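Streptomycin 3''-adenylyltransferase (Enterococcus faecalis, PDB 6SXJ) catalyses the ATP-dependent adenylylation of the antibiotic spectinomycin at its 9-hydroxyl group, releasing diphosphate and giving the bacterium resistance to this drug. Local coordinates at residues L6-I18 against I72-I85. Residues are numbered along the deposited sequence; the frame is centred on the assembly and turned at random.
Sequences LNTYEQINKVKKI and ISKKIGDKSNLRYI
Gln11 reaches from the first turn of helix 8-23 into the backbone of segment 72-85, where its buried carboxamide is gripped by three hydrogen bonds. Gln11 OE1 accepts from Arg83 N at 3.0 Å, the donor tilted out of the carbonyl plane. Gln11 NE2 uses both of its hydrogens, one running almost straight to Arg83 O (3.1 Å, 176°) within the amide plane, the other more bent to Ile72 O at 2.8 Å; the one amide thus joins Ile72 to Arg83. Arg83 O also accepts from Lys74 N, on the other face of its plane from Gln11 NE2. Over the amide lies Leu82, with its CD2 3.4 Å from Gln11 CD. In this nucleotidyltransferase domain the loop leads from helix 59-69 into strand 85-91 of the mixed sheet, and the contact fastens it to the N-terminal helix. Arg83, extended from CG to NE, crosses Gln11 at about a right angle and meets Thr8 edge-on: Arg83 NE donates to Thr8 OG1 at 2.6 Å, in the guanidinium plane, with a weak second bond from NH2. NH1 is held by the carbonyls of Lys42 and Ser45. Ile72 places CG1 between its backbone N and carbonyl carbon (chi1 60°), which brings CD1 against Lys14 CB, Val15 CG2 and, tip to tip, Ile18 CD1 (3.8 Å), while Ile72 CG2 packs on Leu6 CD1 (3.7 Å), ahead of the helix.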
ATOM      1  N   LEU A   6      14.252  -7.343  16.553  1.00 70.92           N
ATOM      2  CA  LEU A   6      12.934  -6.878  16.977  1.00 66.20           C
ATOM      3  C   LEU A   6      11.840  -7.835  16.503  1.00 64.77           C
ATOM      4  O   LEU A   6      11.930  -8.456  15.437  1.00 74.89           O
ATOM      5  CB  LEU A   6      12.661  -5.466  16.455  1.00 68.18           C
ATOM      6  CG  LEU A   6      13.015  -4.301  17.386  1.00 72.05           C
ATOM      7  CD1 LEU A   6      12.487  -2.988  16.808  1.00 71.97           C
ATOM      8  CD2 LEU A   6      12.474  -4.501  18.791  1.00 78.71           C
ATOM      9  N   ASN A   7      10.791  -7.935  17.307  1.00 62.24           N
ATOM     10  CA  ASN A   7       9.672  -8.823  17.027  1.00 61.92           C
ATOM     11  C   ASN A   7       8.525  -8.051  16.368  1.00 47.79           C
ATOM     12  O   ASN A   7       8.478  -6.818  16.351  1.00 59.43           O
ATOM     13  CB  ASN A   7       9.154  -9.483  18.322  1.00 58.10           C
ATOM     14  CG  ASN A   7       8.743  -8.444  19.337  1.00 60.87           C
ATOM     15  OD1 ASN A   7       9.153  -7.322  19.171  1.00 83.13           O
ATOM     16  ND2 ASN A   7       7.942  -8.780  20.352  1.00 72.93           N
ATOM     17  N   THR A   8       7.544  -8.796  15.872  1.00 43.25           N
ATOM     18  CA  THR A   8       6.371  -8.127  15.325  1.00 44.18           C
ATOM     19  C   THR A   8       5.715  -7.226  16.371  1.00 54.92           C
ATOM     20  O   THR A   8       5.212  -6.140  16.048  1.00 47.62           O
ATOM     21  CB  THR A   8       5.367  -9.153  14.810  1.00 46.30           C
ATOM     22  OG1 THR A   8       5.904  -9.888  13.701  1.00 57.86           O
ATOM     23  CG2 THR A   8       4.084  -8.449  14.375  1.00 51.78           C
ATOM     24  N   TYR A   9       5.713  -7.664  17.632  1.00 53.94           N
ATOM     25  CA  TYR A   9       5.009  -6.932  18.675  1.00 46.53           C
ATOM     26  C   TYR A   9       5.740  -5.647  19.033  1.00 42.19           C
ATOM     27  O   TYR A   9       5.102  -4.608  19.248  1.00 52.29           O
ATOM     28  CB  TYR A   9       4.831  -7.813  19.918  1.00 51.89           C
ATOM     29  CG  TYR A   9       4.280  -7.048  21.101  1.00 41.89           C
ATOM     30  CD1 TYR A   9       2.905  -6.898  21.284  1.00 49.18           C
ATOM     31  CD2 TYR A   9       5.131  -6.461  22.030  1.00 48.50           C
ATOM     32  CE1 TYR A   9       2.399  -6.185  22.362  1.00 50.07           C
ATOM     33  CE2 TYR A   9       4.633  -5.750  23.118  1.00 47.23           C
ATOM     34  CZ  TYR A   9       3.267  -5.619  23.277  1.00 52.51           C
ATOM     35  OH  TYR A   9       2.774  -4.909  24.344  1.00 59.75           O
ATOM     36  N   GLU A  10       7.075  -5.684  19.106  1.00 46.49           N
ATOM     37  CA  GLU A  10       7.806  -4.453  19.404  1.00 55.36           C
ATOM     38  C   GLU A  10       7.770  -3.500  18.208  1.00 49.53           C
ATOM     39  O   GLU A  10       7.740  -2.276  18.383  1.00 54.16           O
ATOM     40  CB  GLU A  10       9.261  -4.746  19.786  1.00 64.46           C
ATOM     41  CG  GLU A  10       9.512  -5.420  21.135  1.00 66.27           C
ATOM     42  CD  GLU A  10      10.901  -6.075  21.191  1.00 73.22           C
ATOM     43  OE1 GLU A  10      11.271  -6.810  20.246  1.00 60.90           O
ATOM     44  OE2 GLU A  10      11.632  -5.853  22.180  1.00 79.21           O
ATOM     45  N   GLN A  11       7.806  -4.042  16.986  1.00 47.61           N
ATOM     46  CA  GLN A  11       7.679  -3.207  15.790  1.00 50.01           C
ATOM     47  C   GLN A  11       6.453  -2.314  15.896  1.00 44.70           C
ATOM     48  O   GLN A  11       6.550  -1.085  15.833  1.00 47.43           O
ATOM     49  CB  GLN A  11       7.582  -4.079  14.537  1.00 41.50           C
ATOM     50  CG  GLN A  11       8.914  -4.583  14.016  1.00 38.71           C
ATOM     51  CD  GLN A  11       8.871  -4.897  12.554  1.00 48.32           C
ATOM     52  OE1 GLN A  11       8.466  -5.996  12.162  1.00 46.59           O
ATOM     53  NE2 GLN A  11       9.294  -3.924  11.710  1.00 50.95           N
ATOM     54  N   ILE A  12       5.286  -2.929  16.120  1.00 48.06           N
ATOM     55  CA  ILE A  12       4.049  -2.160  16.206  1.00 41.81           C
ATOM     56  C   ILE A  12       4.086  -1.210  17.390  1.00 49.43           C
ATOM     57  O   ILE A  12       3.644  -0.057  17.294  1.00 54.23           O
ATOM     58  CB  ILE A  12       2.836  -3.096  16.277  1.00 39.18           C
ATOM     59  CG1 ILE A  12       2.811  -4.005  15.057  1.00 46.59           C
ATOM     60  CG2 ILE A  12       1.555  -2.292  16.367  1.00 45.45           C
ATOM     61  CD1 ILE A  12       1.657  -4.979  15.061  1.00 55.76           C
ATOM     62  N   ASN A  13       4.614  -1.668  18.521  1.00 58.92           N
ATOM     63  CA  ASN A  13       4.569  -0.849  19.727  1.00 53.43           C
ATOM     64  C   ASN A  13       5.471   0.371  19.609  1.00 45.47           C
ATOM     65  O   ASN A  13       5.107   1.462  20.061  1.00 51.55           O
ATOM     66  CB  ASN A  13       4.965  -1.684  20.939  1.00 53.77           C
ATOM     67  CG  ASN A  13       4.416  -1.123  22.223  1.00 62.32           C
ATOM     68  OD1 ASN A  13       5.166  -0.624  23.063  1.00 77.99           O
ATOM     69  ND2 ASN A  13       3.093  -1.190  22.383  1.00 61.32           N
ATOM     70  N   LYS A  14       6.659   0.207  19.022  1.00 42.89           N
ATOM     71  CA  LYS A  14       7.544   1.348  18.821  1.00 53.97           C
ATOM     72  C   LYS A  14       6.921   2.372  17.876  1.00 46.10           C
ATOM     73  O   LYS A  14       7.077   3.580  18.073  1.00 45.88           O
ATOM     74  CB  LYS A  14       8.896   0.878  18.280  1.00 61.70           C
ATOM     75  CG  LYS A  14      10.012   0.875  19.314  1.00 81.61           C
ATOM     76  CD  LYS A  14      10.940  -0.315  19.150  1.00 99.65           C
ATOM     77  CE  LYS A  14      11.889  -0.486  20.329  1.00115.27           C
ATOM     78  NZ  LYS A  14      12.738   0.756  20.552  1.00 86.54           N
ATOM     79  N   VAL A  15       6.194   1.910  16.856  1.00 47.46           N
ATOM     80  CA  VAL A  15       5.525   2.843  15.950  1.00 47.73           C
ATOM     81  C   VAL A  15       4.490   3.664  16.706  1.00 50.69           C
ATOM     82  O   VAL A  15       4.377   4.881  16.508  1.00 49.96           O
ATOM     83  CB  VAL A  15       4.887   2.090  14.767  1.00 43.02           C
ATOM     84  CG1 VAL A  15       3.991   3.038  13.949  1.00 51.04           C
ATOM     85  CG2 VAL A  15       5.966   1.466  13.880  1.00 46.60           C
ATOM     86  N   LYS A  16       3.720   3.012  17.585  1.00 57.37           N
ATOM     87  CA  LYS A  16       2.692   3.720  18.346  1.00 45.00           C
ATOM     88  C   LYS A  16       3.304   4.799  19.227  1.00 43.05           C
ATOM     89  O   LYS A  16       2.769   5.909  19.333  1.00 52.88           O
ATOM     90  CB  LYS A  16       1.900   2.737  19.208  1.00 53.96           C
ATOM     91  CG  LYS A  16       1.272   1.584  18.449  1.00 53.92           C
ATOM     92  CD  LYS A  16       0.863   0.451  19.404  1.00 62.12           C
ATOM     93  CE  LYS A  16       0.075   0.959  20.599  1.00 63.71           C
ATOM     94  NZ  LYS A  16      -0.383  -0.166  21.484  1.00 70.40           N
ATOM     95  N   LYS A  17       4.424   4.489  19.872  1.00 50.66           N
ATOM     96  CA  LYS A  17       5.021   5.442  20.800  1.00 57.22           C
ATOM     97  C   LYS A  17       5.729   6.564  20.055  1.00 51.57           C
ATOM     98  O   LYS A  17       5.674   7.726  20.481  1.00 52.32           O
ATOM     99  CB  LYS A  17       5.968   4.709  21.743  1.00 57.16           C
ATOM    100  CG  LYS A  17       5.222   3.715  22.657  1.00 50.95           C
ATOM    101  CD  LYS A  17       6.164   2.757  23.363  1.00 66.02           C
ATOM    102  CE  LYS A  17       5.460   2.018  24.504  1.00 63.60           C
ATOM    103  NZ  LYS A  17       4.946   2.941  25.554  1.00 69.66           N
ATOM    104  N   ILE A  18       6.373   6.245  18.929  1.00 46.16           N
ATOM    105  CA  ILE A  18       6.940   7.300  18.090  1.00 48.56           C
ATOM    106  C   ILE A  18       5.869   8.328  17.769  1.00 47.40           C
ATOM    107  O   ILE A  18       6.026   9.529  18.027  1.00 54.17           O
ATOM    108  CB  ILE A  18       7.545   6.713  16.804  1.00 51.44           C
ATOM    109  CG1 ILE A  18       8.851   5.984  17.118  1.00 48.02           C
ATOM    110  CG2 ILE A  18       7.793   7.831  15.776  1.00 57.18           C
ATOM    111  CD1 ILE A  18       9.180   4.896  16.124  1.00 54.80           C
ATOM    112  N   ILE A  72      13.622   0.655  12.806  1.00 58.53           N
ATOM    113  CA  ILE A  72      12.753  -0.424  13.251  1.00 57.77           C
ATOM    114  C   ILE A  72      11.963  -1.022  12.102  1.00 60.16           C
ATOM    115  O   ILE A  72      11.077  -1.851  12.329  1.00 50.88           O
ATOM    116  CB  ILE A  72      11.815   0.050  14.369  1.00 60.93           C
ATOM    117  CG1 ILE A  72      10.932   1.195  13.885  1.00 50.88           C
ATOM    118  CG2 ILE A  72      12.616   0.517  15.570  1.00 55.23           C
ATOM    119  CD1 ILE A  72       9.679   1.376  14.723  1.00 56.40           C
ATOM    120  N   SER A  73      12.248  -0.618  10.871  1.00 53.67           N
ATOM    121  CA  SER A  73      11.580  -1.169   9.706  1.00 46.98           C
ATOM    122  C   SER A  73      12.565  -2.020   8.923  1.00 45.97           C
ATOM    123  O   SER A  73      13.757  -1.710   8.875  1.00 46.30           O
ATOM    124  CB  SER A  73      11.020  -0.049   8.813  1.00 47.00           C
ATOM    125  OG  SER A  73      10.767  -0.491   7.495  1.00 43.00           O
ATOM    126  N   LYS A  74      12.050  -3.064   8.276  1.00 46.28           N
ATOM    127  CA  LYS A  74      12.879  -3.887   7.412  1.00 46.09           C
ATOM    128  C   LYS A  74      13.461  -3.033   6.290  1.00 54.01           C
ATOM    129  O   LYS A  74      12.819  -2.103   5.796  1.00 44.78           O
ATOM    130  CB  LYS A  74      12.059  -5.028   6.816  1.00 42.69           C
ATOM    131  CG  LYS A  74      12.853  -6.015   5.971  1.00 48.99           C
ATOM    132  CD  LYS A  74      11.915  -6.849   5.096  1.00 54.34           C
ATOM    133  CE  LYS A  74      12.666  -7.948   4.338  1.00 62.53           C
ATOM    134  NZ  LYS A  74      12.361  -9.318   4.857  1.00 79.41           N
ATOM    135  N   LYS A  75      14.680  -3.364   5.875  1.00 51.18           N
ATOM    136  CA  LYS A  75      15.297  -2.768   4.699  1.00 53.54           C
ATOM    137  C   LYS A  75      15.303  -3.784   3.569  1.00 56.35           C
ATOM    138  O   LYS A  75      15.479  -4.988   3.801  1.00 52.99           O
ATOM    139  CB  LYS A  75      16.717  -2.290   4.992  1.00 56.53           C
ATOM    140  CG  LYS A  75      16.767  -0.883   5.578  1.00 59.86           C
ATOM    141  CD  LYS A  75      16.644  -0.935   7.095  1.00 66.25           C
ATOM    142  CE  LYS A  75      16.402   0.445   7.684  1.00 62.45           C
ATOM    143  NZ  LYS A  75      15.010   0.909   7.444  1.00 56.97           N
ATOM    144  N   ILE A  76      15.108  -3.281   2.346  1.00 56.94           N
ATOM    145  CA  ILE A  76      14.952  -4.142   1.183  1.00 58.95           C
ATOM    146  C   ILE A  76      16.133  -5.087   1.070  1.00 62.07           C
ATOM    147  O   ILE A  76      17.279  -4.731   1.368  1.00 66.78           O
ATOM    148  CB  ILE A  76      14.807  -3.295  -0.096  1.00 63.53           C
ATOM    149  CG1 ILE A  76      13.430  -2.629  -0.139  1.00 62.91           C
ATOM    150  CG2 ILE A  76      15.034  -4.162  -1.329  1.00 64.83           C
ATOM    151  CD1 ILE A  76      13.425  -1.289  -0.868  1.00 60.64           C
ATOM    152  N   GLY A  77      15.848  -6.314   0.645  1.00 63.75           N
ATOM    153  CA  GLY A  77      16.889  -7.295   0.402  1.00 64.03           C
ATOM    154  C   GLY A  77      17.768  -7.602   1.601  1.00 76.29           C
ATOM    155  O   GLY A  77      18.800  -8.279   1.482  1.00 78.96           O
ATOM    156  N   ASP A  78      17.404  -7.072   2.766  1.00 72.31           N
ATOM    157  CA  ASP A  78      18.013  -7.566   3.997  1.00 74.02           C
ATOM    158  C   ASP A  78      17.407  -8.913   4.369  1.00 78.22           C
ATOM    159  O   ASP A  78      16.213  -9.145   4.194  1.00 76.54           O
ATOM    160  CB  ASP A  78      17.903  -6.536   5.133  1.00 71.07           C
ATOM    161  CG  ASP A  78      16.617  -6.600   5.935  1.00 71.24           C
ATOM    162  OD1 ASP A  78      16.530  -5.824   6.919  1.00 68.22           O
ATOM    163  OD2 ASP A  78      15.701  -7.380   5.620  1.00 61.98           O
ATOM    164  N   LYS A  79      18.266  -9.853   4.757  1.00 77.31           N
ATOM    165  CA  LYS A  79      17.792 -11.194   5.073  1.00 86.05           C
ATOM    166  C   LYS A  79      17.285 -11.306   6.502  1.00 82.70           C
ATOM    167  O   LYS A  79      17.208 -12.414   7.050  1.00 87.76           O
ATOM    168  CB  LYS A  79      18.901 -12.213   4.802  1.00 87.42           C
ATOM    169  CG  LYS A  79      19.186 -12.391   3.310  1.00 83.32           C
ATOM    170  CD  LYS A  79      20.529 -13.050   3.051  1.00 86.85           C
ATOM    171  CE  LYS A  79      20.397 -14.182   2.045  1.00 95.02           C
ATOM    172  NZ  LYS A  79      21.313 -15.313   2.361  1.00 98.67           N
ATOM    173  N   SER A  80      16.920 -10.177   7.097  1.00 78.94           N
ATOM    174  CA  SER A  80      16.439 -10.148   8.468  1.00 86.03           C
ATOM    175  C   SER A  80      15.068 -10.822   8.544  1.00 79.79           C
ATOM    176  O   SER A  80      14.555 -11.387   7.573  1.00 78.66           O
ATOM    177  CB  SER A  80      16.385  -8.711   8.980  1.00 81.34           C
ATOM    178  OG  SER A  80      17.684  -8.200   9.233  1.00 86.89           O
ATOM    179  N   ASN A  81      14.462 -10.762   9.726  1.00 67.70           N
ATOM    180  CA  ASN A  81      13.107 -11.248   9.945  1.00 77.50           C
ATOM    181  C   ASN A  81      12.128 -10.114  10.213  1.00 73.32           C
ATOM    182  O   ASN A  81      10.943 -10.371  10.449  1.00 72.99           O
ATOM    183  CB  ASN A  81      13.086 -12.239  11.116  1.00 75.40           C
ATOM    184  CG  ASN A  81      14.122 -13.342  10.962  1.00 89.59           C
ATOM    185  OD1 ASN A  81      13.801 -14.460  10.558  1.00 96.78           O
ATOM    186  ND2 ASN A  81      15.373 -13.029  11.279  1.00 90.62           N
ATOM    187  N   LEU A  82      12.596  -8.869  10.198  1.00 63.44           N
ATOM    188  CA  LEU A  82      11.711  -7.733  10.387  1.00 60.74           C
ATOM    189  C   LEU A  82      10.670  -7.675   9.271  1.00 57.36           C
ATOM    190  O   LEU A  82      10.797  -8.320   8.227  1.00 64.25           O
ATOM    191  CB  LEU A  82      12.510  -6.436  10.399  1.00 65.15           C
ATOM    192  CG  LEU A  82      13.154  -5.938  11.688  1.00 68.74           C
ATOM    193  CD1 LEU A  82      13.923  -4.639  11.341  1.00 57.67           C
ATOM    194  CD2 LEU A  82      12.146  -5.693  12.775  1.00 65.13           C
ATOM    195  N   ARG A  83       9.623  -6.895   9.507  1.00 48.88           N
ATOM    196  CA  ARG A  83       8.616  -6.616   8.495  1.00 53.40           C
ATOM    197  C   ARG A  83       8.814  -5.211   7.935  1.00 49.05           C
ATOM    198  O   ARG A  83       9.376  -4.337   8.598  1.00 44.43           O
ATOM    199  CB  ARG A  83       7.209  -6.742   9.082  1.00 50.02           C
ATOM    200  CG  ARG A  83       6.996  -8.009   9.924  1.00 58.19           C
ATOM    201  CD  ARG A  83       5.660  -7.975  10.648  1.00 61.68           C
ATOM    202  NE  ARG A  83       5.324  -9.251  11.282  1.00 60.85           N
ATOM    203  CZ  ARG A  83       4.655 -10.230  10.684  1.00 65.02           C
ATOM    204  NH1 ARG A  83       4.254 -10.091   9.430  1.00 60.07           N
ATOM    205  NH2 ARG A  83       4.387 -11.350  11.345  1.00 75.80           N
ATOM    206  N   TYR A  84       8.339  -4.996   6.711  1.00 47.81           N
ATOM    207  CA  TYR A  84       8.303  -3.643   6.171  1.00 49.76           C
ATOM    208  C   TYR A  84       7.252  -2.835   6.915  1.00 44.33           C
ATOM    209  O   TYR A  84       6.141  -3.315   7.155  1.00 47.56           O
ATOM    210  CB  TYR A  84       7.960  -3.651   4.680  1.00 53.64           C
ATOM    211  CG  TYR A  84       9.037  -4.185   3.771  1.00 52.36           C
ATOM    212  CD1 TYR A  84      10.285  -3.581   3.699  1.00 49.79           C
ATOM    213  CD2 TYR A  84       8.792  -5.284   2.963  1.00 56.97           C
ATOM    214  CE1 TYR A  84      11.258  -4.070   2.859  1.00 48.36           C
ATOM    215  CE2 TYR A  84       9.755  -5.780   2.128  1.00 59.59           C
ATOM    216  CZ  TYR A  84      10.988  -5.170   2.071  1.00 62.16           C
ATOM    217  OH  TYR A  84      11.950  -5.675   1.219  1.00 70.04           O
ATOM    218  N   ILE A  85       7.596  -1.606   7.277  1.00 43.23           N
ATOM    219  CA  ILE A  85       6.627  -0.638   7.779  1.00 37.58           C
ATOM    220  C   ILE A  85       6.276   0.334   6.653  1.00 50.07           C
ATOM    221  O   ILE A  85       7.160   0.932   6.038  1.00 40.82           O
ATOM    222  CB  ILE A  85       7.173   0.119   8.997  1.00 39.49           C
ATOM    223  CG1 ILE A  85       7.317  -0.834  10.201  1.00 46.91           C
ATOM    224  CG2 ILE A  85       6.248   1.266   9.373  1.00 41.14           C
ATOM    225  CD1 ILE A  85       8.045  -0.214  11.325  1.00 46.63           C
TER